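Local coordinates for putative acyl-[acyl-carrier-protein] desaturase DesA2 (Mycobacterium tuberculosis, PDB 1ZA0) that probably acts as a metal-dependent acyl-[acyl-carrier-protein] desaturase in mycobacterial fatty acid biosynthesis, at residues A[105-110]-A[190-195]; A[152-157]-A[216-221]; A[158-163]-A[251-256]; A[170-175]-A[242-247]; A[195-200]-A[259-264]. All coordinates share one frame; numbering follows the deposited sequence.

Interaction 1: A[105-110]-A[190-195]; sequences AEEHLH and VRHEEF. With MN (manganese (II) ion), chain B.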
# COMPACT_ATOMS: atom_id res chain seq x y z
N ALA A 105 -11.74 -5.31 -1.61
CA ALA A 105 -11.52 -6.36 -2.57
C ALA A 105 -10.22 -6.15 -3.35
O ALA A 105 -9.57 -7.13 -3.74
CB ALA A 105 -12.69 -6.40 -3.59
N GLU A 106 -9.89 -4.88 -3.67
CA GLU A 106 -8.61 -4.58 -4.35
C GLU A 106 -7.39 -4.89 -3.48
O GLU A 106 -6.45 -5.52 -3.96
CB GLU A 106 -8.57 -3.18 -4.89
CG GLU A 106 -9.58 -2.96 -6.01
CD GLU A 106 -9.56 -1.52 -6.62
OE1 GLU A 106 -8.68 -0.67 -6.28
OE2 GLU A 106 -10.38 -1.30 -7.51
N GLU A 107 -7.45 -4.49 -2.22
CA GLU A 107 -6.42 -4.79 -1.28
C GLU A 107 -6.23 -6.34 -1.16
O GLU A 107 -5.08 -6.87 -1.08
CB GLU A 107 -6.74 -4.20 0.09
CG GLU A 107 -6.74 -2.67 0.21
CD GLU A 107 -5.36 -2.07 -0.07
OE1 GLU A 107 -4.39 -2.46 0.54
OE2 GLU A 107 -5.25 -1.27 -0.94
N HIS A 108 -7.33 -7.02 -1.05
CA HIS A 108 -7.30 -8.45 -0.91
C HIS A 108 -6.63 -9.11 -2.12
O HIS A 108 -5.90 -10.05 -1.99
CB HIS A 108 -8.70 -9.02 -0.86
CG HIS A 108 -8.72 -10.46 -0.48
ND1 HIS A 108 -9.85 -11.23 -0.56
CD2 HIS A 108 -7.74 -11.28 -0.02
CE1 HIS A 108 -9.59 -12.45 -0.12
NE2 HIS A 108 -8.31 -12.51 0.21
N LEU A 109 -7.01 -8.65 -3.30
CA LEU A 109 -6.47 -9.08 -4.57
C LEU A 109 -4.94 -8.98 -4.61
O LEU A 109 -4.28 -9.94 -5.05
CB LEU A 109 -7.12 -8.33 -5.73
CG LEU A 109 -6.65 -8.90 -7.11
CD1 LEU A 109 -7.50 -10.10 -7.54
CD2 LEU A 109 -6.69 -7.83 -8.14
N HIS A 110 -4.39 -7.90 -4.09
CA HIS A 110 -2.98 -7.66 -4.00
C HIS A 110 -2.33 -8.73 -3.13
O HIS A 110 -1.32 -9.31 -3.55
CB HIS A 110 -2.68 -6.25 -3.34
CG HIS A 110 -3.23 -5.10 -4.12
ND1 HIS A 110 -3.37 -3.82 -3.60
CD2 HIS A 110 -3.61 -5.03 -5.43
CE1 HIS A 110 -3.84 -3.03 -4.56
NE2 HIS A 110 -3.99 -3.74 -5.68
N VAL A 190 -2.19 4.25 -6.56
CA VAL A 190 -2.38 5.62 -7.05
C VAL A 190 -3.88 6.01 -7.02
O VAL A 190 -4.27 7.12 -6.59
CB VAL A 190 -1.71 5.81 -8.42
CG1 VAL A 190 -2.19 7.12 -9.13
CG2 VAL A 190 -0.16 5.76 -8.28
N ARG A 191 -4.67 5.08 -7.49
CA ARG A 191 -6.11 5.21 -7.50
C ARG A 191 -6.73 5.27 -6.12
O ARG A 191 -7.65 6.08 -5.88
CB ARG A 191 -6.72 4.11 -8.37
CG ARG A 191 -6.45 4.31 -9.81
CD ARG A 191 -6.71 3.07 -10.66
NE ARG A 191 -8.05 2.49 -10.56
CZ ARG A 191 -9.11 2.91 -11.26
NH1 ARG A 191 -9.04 3.99 -12.01
NH2 ARG A 191 -10.28 2.29 -11.17
N HIS A 192 -6.16 4.50 -5.16
CA HIS A 192 -6.63 4.50 -3.81
C HIS A 192 -6.34 5.88 -3.17
O HIS A 192 -7.20 6.51 -2.46
CB HIS A 192 -5.97 3.34 -3.02
CG HIS A 192 -6.42 1.95 -3.46
ND1 HIS A 192 -5.95 0.79 -2.86
CD2 HIS A 192 -7.23 1.56 -4.48
CE1 HIS A 192 -6.54 -0.25 -3.45
NE2 HIS A 192 -7.27 0.18 -4.46
N GLU A 193 -5.11 6.31 -3.35
CA GLU A 193 -4.71 7.56 -2.80
C GLU A 193 -5.61 8.73 -3.35
O GLU A 193 -5.94 9.64 -2.59
CB GLU A 193 -3.22 7.84 -3.03
CG GLU A 193 -2.79 9.15 -2.35
CD GLU A 193 -1.59 9.86 -2.98
OE1 GLU A 193 -0.96 9.29 -3.91
OE2 GLU A 193 -1.25 10.99 -2.49
N GLU A 194 -5.91 8.69 -4.64
CA GLU A 194 -6.61 9.76 -5.36
C GLU A 194 -8.01 9.85 -4.69
O GLU A 194 -8.51 10.90 -4.37
CB GLU A 194 -6.76 9.41 -6.84
CG GLU A 194 -7.62 10.32 -7.72
CD GLU A 194 -7.64 9.89 -9.16
OE1 GLU A 194 -7.10 8.78 -9.44
OE2 GLU A 194 -8.14 10.62 -10.07
N PHE A 195 -8.62 8.70 -4.51
CA PHE A 195 -9.96 8.59 -3.90
C PHE A 195 -9.97 9.15 -2.50
O PHE A 195 -10.73 10.10 -2.23
CB PHE A 195 -10.45 7.14 -3.93
CG PHE A 195 -11.97 6.99 -3.89
CD1 PHE A 195 -12.63 6.28 -4.88
CD2 PHE A 195 -12.71 7.48 -2.84
CE1 PHE A 195 -14.02 6.08 -4.82
CE2 PHE A 195 -14.10 7.31 -2.79
CZ PHE A 195 -14.75 6.63 -3.79
MN MN B . -4.16 0.52 -1.38
O HOH W 1 -7.81 0.42 -8.66
O HOH W 2 -10.14 -0.48 -10.20
O HOH W 3 -2.87 0.18 0.33

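Interaction 2: A[152-157]-A[216-221]; sequences LVYMAF and AARAAD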
# COMPACT_ATOMS: atom_id res chain seq x y z
N LEU A 152 -9.70 9.64 7.27
CA LEU A 152 -9.56 9.89 5.84
C LEU A 152 -8.18 10.43 5.57
O LEU A 152 -7.60 10.09 4.55
CB LEU A 152 -10.67 10.80 5.28
CG LEU A 152 -12.10 10.28 5.35
CD1 LEU A 152 -13.17 11.45 5.04
CD2 LEU A 152 -12.29 9.10 4.41
N VAL A 153 -7.67 11.28 6.46
CA VAL A 153 -6.35 11.86 6.31
C VAL A 153 -5.27 10.74 6.41
O VAL A 153 -4.40 10.69 5.59
CB VAL A 153 -6.11 12.91 7.38
CG1 VAL A 153 -4.62 13.32 7.45
CG2 VAL A 153 -7.04 14.18 7.10
N TYR A 154 -5.40 9.88 7.42
CA TYR A 154 -4.51 8.75 7.59
C TYR A 154 -4.47 7.89 6.32
O TYR A 154 -3.40 7.57 5.85
CB TYR A 154 -4.92 7.90 8.80
CG TYR A 154 -4.12 6.63 8.91
CD1 TYR A 154 -2.81 6.64 9.47
CD2 TYR A 154 -4.59 5.46 8.39
CE1 TYR A 154 -2.05 5.43 9.53
CE2 TYR A 154 -3.84 4.28 8.46
CZ TYR A 154 -2.59 4.28 9.02
OH TYR A 154 -1.90 3.08 9.05
N MET A 155 -5.62 7.50 5.79
CA MET A 155 -5.69 6.69 4.62
C MET A 155 -5.08 7.36 3.38
O MET A 155 -4.43 6.68 2.58
CB MET A 155 -7.12 6.29 4.32
CG MET A 155 -7.72 5.32 5.31
SD MET A 155 -6.75 3.82 5.56
CE MET A 155 -6.90 3.14 3.84
N ALA A 156 -5.20 8.69 3.26
CA ALA A 156 -4.61 9.34 2.12
C ALA A 156 -3.09 9.24 2.15
O ALA A 156 -2.44 8.97 1.11
CB ALA A 156 -5.08 10.85 2.05
N PHE A 157 -2.51 9.46 3.32
CA PHE A 157 -1.08 9.38 3.44
C PHE A 157 -0.59 7.93 3.27
O PHE A 157 0.47 7.69 2.73
CB PHE A 157 -0.65 9.86 4.80
CG PHE A 157 -0.47 11.32 4.90
CD1 PHE A 157 0.60 11.94 4.29
CD2 PHE A 157 -1.37 12.10 5.67
CE1 PHE A 157 0.79 13.30 4.39
CE2 PHE A 157 -1.18 13.51 5.78
CZ PHE A 157 -0.11 14.10 5.13
N ALA A 216 -1.64 17.80 10.29
CA ALA A 216 -0.47 18.10 11.12
C ALA A 216 -0.09 16.93 12.01
O ALA A 216 1.08 16.55 12.07
CB ALA A 216 -0.71 19.37 11.98
N ALA A 217 -1.07 16.32 12.64
CA ALA A 217 -0.81 15.23 13.61
C ALA A 217 -0.28 13.95 12.91
O ALA A 217 0.65 13.32 13.41
CB ALA A 217 -2.07 14.94 14.41
N ARG A 218 -0.87 13.58 11.77
CA ARG A 218 -0.37 12.47 10.95
C ARG A 218 1.02 12.74 10.41
O ARG A 218 1.89 11.88 10.50
CB ARG A 218 -1.34 12.15 9.83
CG ARG A 218 -2.56 11.41 10.31
CD ARG A 218 -2.30 10.16 11.30
NE ARG A 218 -3.28 10.23 12.39
CZ ARG A 218 -3.13 10.85 13.59
NH1 ARG A 218 -4.15 10.85 14.43
NH2 ARG A 218 -2.00 11.43 13.99
N ALA A 219 1.26 13.95 9.89
CA ALA A 219 2.56 14.31 9.34
C ALA A 219 3.63 14.10 10.39
O ALA A 219 4.75 13.72 10.04
CB ALA A 219 2.59 15.72 8.87
N ALA A 220 3.31 14.36 11.66
CA ALA A 220 4.34 14.28 12.73
C ALA A 220 4.53 12.82 13.16
O ALA A 220 5.62 12.47 13.59
CB ALA A 220 3.96 15.11 13.94
N ASP A 221 3.49 12.00 13.04
CA ASP A 221 3.49 10.67 13.65
C ASP A 221 3.62 9.50 12.67
O ASP A 221 3.78 8.36 13.13
CB ASP A 221 2.27 10.47 14.58
CG ASP A 221 1.06 9.81 13.88
OD1 ASP A 221 1.22 9.15 12.80
OD2 ASP A 221 -0.09 9.86 14.37

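Interaction 3: A[158-163]-A[251-256]; sequences YERCGA and RQLISD. With MN (manganese (II) ion), chain B.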
# COMPACT_ATOMS: atom_id res chain seq x y z
N TYR A 158 -1.32 7.00 3.87
CA TYR A 158 -0.94 5.61 3.91
C TYR A 158 -1.00 5.00 2.49
O TYR A 158 -0.07 4.32 2.08
CB TYR A 158 -1.86 4.84 4.90
CG TYR A 158 -1.56 3.34 4.98
CD1 TYR A 158 -0.52 2.89 5.78
CD2 TYR A 158 -2.28 2.42 4.24
CE1 TYR A 158 -0.20 1.53 5.87
CE2 TYR A 158 -1.97 1.04 4.33
CZ TYR A 158 -0.91 0.62 5.14
OH TYR A 158 -0.56 -0.72 5.28
N GLU A 159 -2.04 5.32 1.72
CA GLU A 159 -2.07 4.97 0.33
C GLU A 159 -0.99 5.62 -0.49
O GLU A 159 -0.46 5.01 -1.40
CB GLU A 159 -3.45 5.21 -0.29
CG GLU A 159 -4.52 4.34 0.33
CD GLU A 159 -4.37 2.89 -0.18
OE1 GLU A 159 -3.37 2.61 -0.94
OE2 GLU A 159 -5.22 2.06 0.08
N ARG A 160 -0.61 6.85 -0.17
CA ARG A 160 0.48 7.46 -0.90
C ARG A 160 1.81 6.73 -0.59
O ARG A 160 2.58 6.52 -1.47
CB ARG A 160 0.62 8.94 -0.55
CG ARG A 160 1.69 9.67 -1.43
CD ARG A 160 1.66 11.18 -1.28
NE ARG A 160 2.41 11.88 -2.32
CZ ARG A 160 1.92 12.51 -3.38
NH1 ARG A 160 0.63 12.56 -3.63
NH2 ARG A 160 2.78 13.08 -4.20
N CYS A 161 2.03 6.37 0.67
CA CYS A 161 3.16 5.51 1.04
C CYS A 161 3.17 4.22 0.21
O CYS A 161 4.21 3.86 -0.34
CB CYS A 161 3.15 5.13 2.52
SG CYS A 161 3.33 6.54 3.62
N GLY A 162 2.03 3.53 0.14
CA GLY A 162 1.83 2.37 -0.72
C GLY A 162 2.23 2.61 -2.16
O GLY A 162 2.89 1.77 -2.78
N ALA A 163 1.80 3.75 -2.71
CA ALA A 163 2.03 4.07 -4.10
C ALA A 163 3.53 4.32 -4.40
O ALA A 163 4.02 3.77 -5.38
CB ALA A 163 1.19 5.24 -4.53
N ARG A 251 9.53 11.32 4.39
CA ARG A 251 9.64 12.76 4.53
C ARG A 251 9.27 13.48 3.21
O ARG A 251 8.39 14.30 3.17
CB ARG A 251 11.08 13.11 5.08
CG ARG A 251 11.29 14.58 5.56
CD ARG A 251 12.77 15.11 5.59
NE ARG A 251 13.27 15.41 4.23
CZ ARG A 251 14.00 16.47 3.86
NH1 ARG A 251 14.34 17.44 4.73
NH2 ARG A 251 14.38 16.58 2.59
N GLN A 252 9.89 13.13 2.11
CA GLN A 252 9.49 13.76 0.87
C GLN A 252 7.98 13.58 0.52
O GLN A 252 7.34 14.55 0.13
CB GLN A 252 10.32 13.29 -0.33
CG GLN A 252 10.31 14.22 -1.55
CD GLN A 252 10.62 15.69 -1.15
OE1 GLN A 252 11.71 15.94 -0.66
NE2 GLN A 252 9.65 16.62 -1.32
N LEU A 253 7.43 12.36 0.62
CA LEU A 253 6.02 12.17 0.16
C LEU A 253 5.07 12.94 1.09
O LEU A 253 4.05 13.41 0.64
CB LEU A 253 5.58 10.70 0.04
CG LEU A 253 5.42 9.85 1.28
CD1 LEU A 253 4.03 10.00 1.89
CD2 LEU A 253 5.71 8.36 0.97
N ILE A 254 5.41 13.06 2.36
CA ILE A 254 4.59 13.84 3.27
C ILE A 254 4.54 15.33 2.82
O ILE A 254 3.49 15.93 2.82
CB ILE A 254 5.08 13.78 4.69
CG1 ILE A 254 4.83 12.42 5.31
CG2 ILE A 254 4.30 14.83 5.57
CD1 ILE A 254 5.75 12.15 6.56
N SER A 255 5.69 15.91 2.54
CA SER A 255 5.78 17.24 1.92
C SER A 255 4.99 17.37 0.62
O SER A 255 4.24 18.30 0.46
CB SER A 255 7.25 17.57 1.65
OG SER A 255 7.41 18.87 1.13
N ASP A 256 5.16 16.43 -0.30
CA ASP A 256 4.40 16.43 -1.53
C ASP A 256 2.87 16.33 -1.33
O ASP A 256 2.13 16.92 -2.08
CB ASP A 256 4.81 15.31 -2.47
CG ASP A 256 6.30 15.30 -2.83
OD1 ASP A 256 6.99 16.35 -2.75
OD2 ASP A 256 6.84 14.23 -3.23
MN MN B . -4.16 0.52 -1.38
O HOH W 4 5.53 11.90 -3.20
O HOH W 3 -2.87 0.18 0.33

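Interaction 4: A[170-175]-A[242-247]; sequences AAQIEE and AGIFGK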
# COMPACT_ATOMS: atom_id res chain seq x y z
N ALA A 170 8.73 -1.74 -8.10
CA ALA A 170 8.51 -2.21 -9.46
C ALA A 170 9.75 -1.77 -10.37
O ALA A 170 10.29 -2.56 -11.10
CB ALA A 170 7.20 -1.63 -10.01
N ALA A 171 10.23 -0.54 -10.17
CA ALA A 171 11.26 0.03 -10.97
C ALA A 171 12.60 -0.72 -10.77
O ALA A 171 13.45 -0.59 -11.59
CB ALA A 171 11.42 1.49 -10.69
N GLN A 172 12.78 -1.42 -9.65
CA GLN A 172 14.01 -2.16 -9.33
C GLN A 172 13.94 -3.65 -9.63
O GLN A 172 14.96 -4.34 -9.47
CB GLN A 172 14.43 -1.96 -7.87
CG GLN A 172 14.87 -0.53 -7.52
CD GLN A 172 15.34 -0.32 -6.11
OE1 GLN A 172 15.70 -1.28 -5.44
NE2 GLN A 172 15.34 0.94 -5.63
N ILE A 173 12.78 -4.14 -10.05
CA ILE A 173 12.58 -5.58 -10.33
C ILE A 173 12.80 -5.94 -11.79
O ILE A 173 12.12 -5.44 -12.64
CB ILE A 173 11.11 -6.04 -9.96
CG1 ILE A 173 10.90 -5.91 -8.46
CG2 ILE A 173 10.83 -7.44 -10.44
CD1 ILE A 173 9.43 -6.22 -8.01
N GLU A 174 13.73 -6.87 -12.06
CA GLU A 174 14.04 -7.23 -13.41
C GLU A 174 13.25 -8.44 -13.89
O GLU A 174 12.89 -8.56 -15.08
CB GLU A 174 15.56 -7.49 -13.56
CG GLU A 174 16.44 -6.29 -13.18
CD GLU A 174 17.84 -6.40 -13.82
OE1 GLU A 174 18.21 -7.51 -14.26
OE2 GLU A 174 18.48 -5.40 -14.02
N GLU A 175 12.89 -9.32 -12.96
CA GLU A 175 12.02 -10.42 -13.28
C GLU A 175 10.65 -9.87 -13.77
O GLU A 175 9.93 -9.23 -13.00
CB GLU A 175 11.84 -11.34 -12.07
CG GLU A 175 11.34 -12.73 -12.50
CD GLU A 175 9.86 -12.76 -12.84
OE1 GLU A 175 9.00 -12.63 -11.90
OE2 GLU A 175 9.52 -12.99 -14.01
N ALA A 242 18.20 0.13 -0.27
CA ALA A 242 17.94 0.07 -1.71
C ALA A 242 17.22 1.30 -2.26
O ALA A 242 17.03 1.41 -3.44
CB ALA A 242 17.14 -1.21 -2.05
N GLY A 243 16.76 2.19 -1.39
CA GLY A 243 16.02 3.35 -1.84
C GLY A 243 14.55 3.02 -2.20
O GLY A 243 13.89 3.84 -2.83
N ILE A 244 14.04 1.84 -1.84
CA ILE A 244 12.62 1.56 -2.14
C ILE A 244 11.75 2.39 -1.18
O ILE A 244 10.83 3.07 -1.61
CB ILE A 244 12.37 0.04 -2.03
CG1 ILE A 244 13.14 -0.67 -3.17
CG2 ILE A 244 10.90 -0.33 -1.94
CD1 ILE A 244 13.39 -2.16 -2.87
N PHE A 245 11.96 2.24 0.11
CA PHE A 245 11.20 3.04 1.04
C PHE A 245 11.94 3.16 2.32
O PHE A 245 12.45 2.20 2.87
CB PHE A 245 9.81 2.48 1.27
CG PHE A 245 8.82 3.48 1.77
CD1 PHE A 245 8.10 4.29 0.89
CD2 PHE A 245 8.63 3.66 3.14
CE1 PHE A 245 7.18 5.22 1.35
CE2 PHE A 245 7.66 4.60 3.60
CZ PHE A 245 6.95 5.37 2.70
N GLY A 246 11.96 4.39 2.83
CA GLY A 246 12.57 4.69 4.12
C GLY A 246 12.25 6.10 4.58
O GLY A 246 11.38 6.76 3.99
N LYS A 247 12.99 6.57 5.59
CA LYS A 247 12.63 7.84 6.26
C LYS A 247 12.72 8.99 5.27
O LYS A 247 11.90 9.86 5.33
CB LYS A 247 13.49 8.09 7.54
CG LYS A 247 12.96 7.39 8.81

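Interaction 5: A[195-200]-A[259-264]; sequences FFANLV and TAWGLA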
# COMPACT_ATOMS: atom_id res chain seq x y z
N PHE A 195 -8.62 8.70 -4.51
CA PHE A 195 -9.96 8.59 -3.90
C PHE A 195 -9.97 9.15 -2.50
O PHE A 195 -10.73 10.10 -2.23
CB PHE A 195 -10.45 7.14 -3.93
CG PHE A 195 -11.97 6.99 -3.89
CD1 PHE A 195 -12.63 6.28 -4.88
CD2 PHE A 195 -12.71 7.48 -2.84
CE1 PHE A 195 -14.02 6.08 -4.82
CE2 PHE A 195 -14.10 7.31 -2.79
CZ PHE A 195 -14.75 6.63 -3.79
N PHE A 196 -9.11 8.64 -1.61
CA PHE A 196 -9.08 9.18 -0.25
C PHE A 196 -8.68 10.64 -0.23
O PHE A 196 -9.20 11.44 0.57
CB PHE A 196 -8.21 8.37 0.72
CG PHE A 196 -8.80 7.01 1.04
CD1 PHE A 196 -9.97 6.90 1.78
CD2 PHE A 196 -8.19 5.86 0.57
CE1 PHE A 196 -10.52 5.65 2.07
CE2 PHE A 196 -8.73 4.60 0.86
CZ PHE A 196 -9.91 4.51 1.59
N ALA A 197 -7.71 10.98 -1.05
CA ALA A 197 -7.24 12.37 -1.02
C ALA A 197 -8.35 13.33 -1.50
O ALA A 197 -8.40 14.47 -1.08
CB ALA A 197 -6.01 12.52 -1.87
N ASN A 198 -9.18 12.90 -2.44
CA ASN A 198 -10.25 13.78 -2.91
C ASN A 198 -11.28 14.01 -1.75
O ASN A 198 -11.83 15.11 -1.62
CB ASN A 198 -10.92 13.19 -4.18
CG ASN A 198 -10.06 13.33 -5.42
OD1 ASN A 198 -9.09 14.13 -5.39
ND2 ASN A 198 -10.41 12.58 -6.55
N LEU A 199 -11.48 13.00 -0.90
CA LEU A 199 -12.42 13.11 0.21
C LEU A 199 -11.86 14.09 1.19
O LEU A 199 -12.59 14.91 1.75
CB LEU A 199 -12.70 11.77 0.87
CG LEU A 199 -13.34 10.68 0.06
CD1 LEU A 199 -13.65 9.39 0.84
CD2 LEU A 199 -14.57 11.20 -0.51
N VAL A 200 -10.55 14.05 1.38
CA VAL A 200 -9.86 14.95 2.26
C VAL A 200 -9.93 16.41 1.76
O VAL A 200 -10.06 17.37 2.57
CB VAL A 200 -8.41 14.56 2.49
CG1 VAL A 200 -7.65 15.63 3.23
CG2 VAL A 200 -8.30 13.23 3.28
N THR A 259 1.58 19.67 -0.03
CA THR A 259 1.70 20.58 -1.15
C THR A 259 0.57 20.38 -2.14
O THR A 259 -0.06 21.36 -2.58
CB THR A 259 3.13 20.42 -1.82
OG1 THR A 259 4.17 20.75 -0.87
CG2 THR A 259 3.35 21.36 -3.01
N ALA A 260 0.27 19.11 -2.47
CA ALA A 260 -0.76 18.77 -3.42
C ALA A 260 -2.17 19.17 -2.93
O ALA A 260 -3.06 19.33 -3.74
CB ALA A 260 -0.71 17.27 -3.74
N TRP A 261 -2.38 19.26 -1.60
CA TRP A 261 -3.61 19.86 -1.02
C TRP A 261 -3.61 21.39 -1.00
O TRP A 261 -4.54 22.00 -0.49
CB TRP A 261 -3.90 19.33 0.43
CG TRP A 261 -4.55 17.93 0.44
CD1 TRP A 261 -5.57 17.50 -0.33
CD2 TRP A 261 -4.19 16.86 1.29
NE1 TRP A 261 -5.88 16.19 -0.04
CE2 TRP A 261 -5.04 15.78 0.98
CE3 TRP A 261 -3.23 16.71 2.29
CZ2 TRP A 261 -4.91 14.56 1.59
CZ3 TRP A 261 -3.14 15.54 2.93
CH2 TRP A 261 -3.98 14.45 2.58
N GLY A 262 -2.53 22.02 -1.44
CA GLY A 262 -2.49 23.46 -1.54
C GLY A 262 -2.09 24.06 -0.21
O GLY A 262 -2.25 25.26 0.03
N LEU A 263 -1.54 23.22 0.66
CA LEU A 263 -1.29 23.65 2.03
C LEU A 263 0.16 23.94 2.35
O LEU A 263 0.52 23.96 3.53
CB LEU A 263 -1.84 22.62 3.02
CG LEU A 263 -3.35 22.40 2.96
CD1 LEU A 263 -3.77 21.21 3.81
CD2 LEU A 263 -4.14 23.68 3.33
N ALA A 264 1.01 24.08 1.33
CA ALA A 264 2.46 24.14 1.54
C ALA A 264 2.90 25.31 2.43
O ALA A 264 3.85 25.16 3.18
CB ALA A 264 3.25 24.18 0.19

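Interaction 1: A[105-110]-A[190-195]
Glu107 and His192 converge on one manganese ion, with Glu107 OE2 2.1 Å and His192 ND1 2.3 Å from the metal. Both ligand atoms serve the same ion, which brings Glu107 OE2 to 2.9 Å from His192 ND1, at the edge of the imidazole, without a hydrogen bond. Glu107 bends at its second torsion (chi2 -64°), which turns the carboxylate in toward the metal. A water, Glu159 and Glu189 complete the coordination.

In the next shell Glu106 takes the opposite nitrogen of the same ring. His192 NE2 donates to Glu106 OE1 at 2.5 Å, a very short distance as modelled, and the carboxylate lies nearly in the imidazole plane (19° apart). Two waters carry the Glu106 carboxylate on to Arg191, one from OE1 to NE and the other from OE2 to NH2; Arg102 and His25 also hold OE2. Glutamate suits this place because one oxygen can fix the ring while the other is held by basic groups.

His110 lies beside His192, their rings close to parallel but slid apart. Its NE2 bonds to Asp188 and its ND1 to Lys76, which also pairs with Glu107 OE1.

The manganese ligands match those predicted for the second iron. His110, predicted to bind the first, is instead engaged by Lys76 and Asp188, while the Glu106 bond probably helps to hold His192 with ND1 directed at the metal.

Interaction 2: A[152-157]-A[216-221]
Arg218 lays its aliphatic stem against three side chains of helix 148-172, each methylene meeting a different residue. Nearest the backbone, Arg218 CB is 4.2 Å from Phe157 CD2. One carbon further, Arg218 CG meets the valine branch, with Val153 CG1 4.0 Å away. Then Arg218 CD comes to the edge of the tyrosine ring, in its plane, at 4.0 Å from Tyr154 CD1.

The bend at chi2 (-47°) brings CD to the tyrosine; a further bend at chi3 sets the course of the guanidinium. Its plane is turned 66° from the Tyr154 ring, and the two side chains cross at about a right angle, so the groups do not stack. Within helix 148-172, Val153 CG1 also sits at the edge of the Phe157 ring, where the beta-branched and aromatic residues make one apolar surface. A long arginine suits the place: its methylenes pack there while its charged end reaches back to its own helix. Arg218 NH2 forms a salt bridge with Asp221 OD2 at 2.5 Å as modelled, in the last turn of helix 208-221.

The axes of the two segments approach to 9.9 Å and cross at -43°. Helix 148-172, a metal-binding helix of the ferritin-like four-helix bundle, is covered here by helix 208-221, where Val153 also reaches Ala214 and Ile215, and by helix 247-260, where Phe157 packs on Ile254; on another side Leu152 and Met155 meet helix 176-206.

Interaction 3: A[158-163]-A[251-256]
Asp256 OD2 is linked to Arg160 by one water, which donates to the carboxylate at 2.7 Å and accepts from Arg160 NH2 at 3.2 Å. The opposite charges themselves stay apart, with Arg160 NH2 4.3 Å from Asp256 OD2. What the arginine touches directly is the aspartate's methylene, Arg160 NH2 lying 3.5 Å from Asp256 CB. Asp256 runs across the guanidinium at about a right angle, its carboxylate plane turned 73° from it. Within helix 247-260 Gln252 NE2 donates to Asp256 OD1 from above the carboxylate plane, which helps to hold the acid in place.

Arg160 is extended from CG to NE, and this long arm slides past Leu253, whose CD1 comes near its CG. With CG set between its backbone N and carbonyl carbon (chi1 69°), Leu253 turns both methyls to Cys161: Leu253 CD1 is 3.9 Å from Cys161 SG, and Leu253 CD2 is 3.8 Å from Cys161 CA. Cysteine suits the place, its short side chain letting a methyl come up to the backbone while the weakly polar sulfur packs against hydrocarbon. The stronger partner of Arg160 is Glu193 on helix 176-206, through NH1.

The neighbouring residue Glu159 binds the manganese with both carboxylate oxygens, OE1 2.3 Å from the metal. Helix 148-172 thus offers a metal ligand on one side and packs against helix 247-260 on another, as befits a metal-binding helix of the ferritin-like four-helix bundle.

Interaction 4: A[170-175]-A[242-247]
Gln172 reaches Ala242 because its chain leaves the backbone with CG opposite the carbonyl carbon (chi1 -67°) and then runs straight (chi2 -177°), carrying the amide across to the loop. There Gln172 NE2 donates to Ala242 O at 2.8 Å with an N-H...O angle of 151°. The donor is tilted out of the carbonyl plane. The other end of the amide lies against hydrocarbon: Gln172 OE1 is 3.5 Å from Ile244 CG1 and 3.7 Å from Ala242 CB. Glutamine fits here, being long enough to span the gap and able to satisfy a loop carbonyl.

Ile244 continues onto Leu169, and its own carbonyl accepts from Asn168, so the loop is tied to the last turns of helix 148-172 at more than one point. Gly243, with positive phi, closes helix 233-241 in a Schellman motif, and Gly246 stands at the N-cap of helix 247-260. The contact therefore fastens a helix-to-helix connection, glycine at both of its ends, to the end of a bundle helix.

Interaction 5: A[195-200]-A[259-264]
Trp261 points its CB toward helix 176-206, and with CG opposite the carbonyl carbon (chi1 -79°) the indole extends across to Ala197 and Val200. On the pyrrole side NE1 donates to the backbone: Trp261 NE1 is 3.2 Å from Ala197 O, with an N-H...O angle of 168° and the oxygen in the plane of the ring. That carbonyl also receives Thr201 OG1. Tryptophan is well suited to this place, joining a broad apolar plate to one N-H.

The residue stands where helix 247-260 ends in a Schellman motif, Gly262 taking the positive phi, and it packs this end onto the helical bundle; Ile215 and Ala156 touch the indole from two further helices.

Further along, the fused edge and benzo ring lie under the valine. Trp261 CE2 is 3.4 Å from Val200 CG1, which stands over one face toward the rim. CZ2 meets the same methyl equally closely, and Trp261 CZ2 also lies 4.2 Å from Ala197 CB. At the tip, Trp261 CH2 comes to 3.9 Å from Val200 CG1.

Overall arrangement
From the N terminus, helix 95-121 supplies 105-110, and interaction 1 closes its loop when 190-195 is reached on helix 176-206. Inside that loop, helix 148-172 opens interactions 2, 3 and 4 in succession, and all three cross interaction 1 because their partners come later. Interaction 5 opens at Phe195, the residue that ends interaction 1, so these two run in series. Then 216-221 closes interaction 2, which crosses interactions 3 and 4; 242-247 closes interaction 4 within the span of interaction 3, 251-256 closes interaction 3, and 259-264 closes interaction 5, which crosses interactions 2, 3 and 4. Interaction 1 joins two metal-binding helices; the others tie helices 148-172 and 176-206 to the C-terminal part.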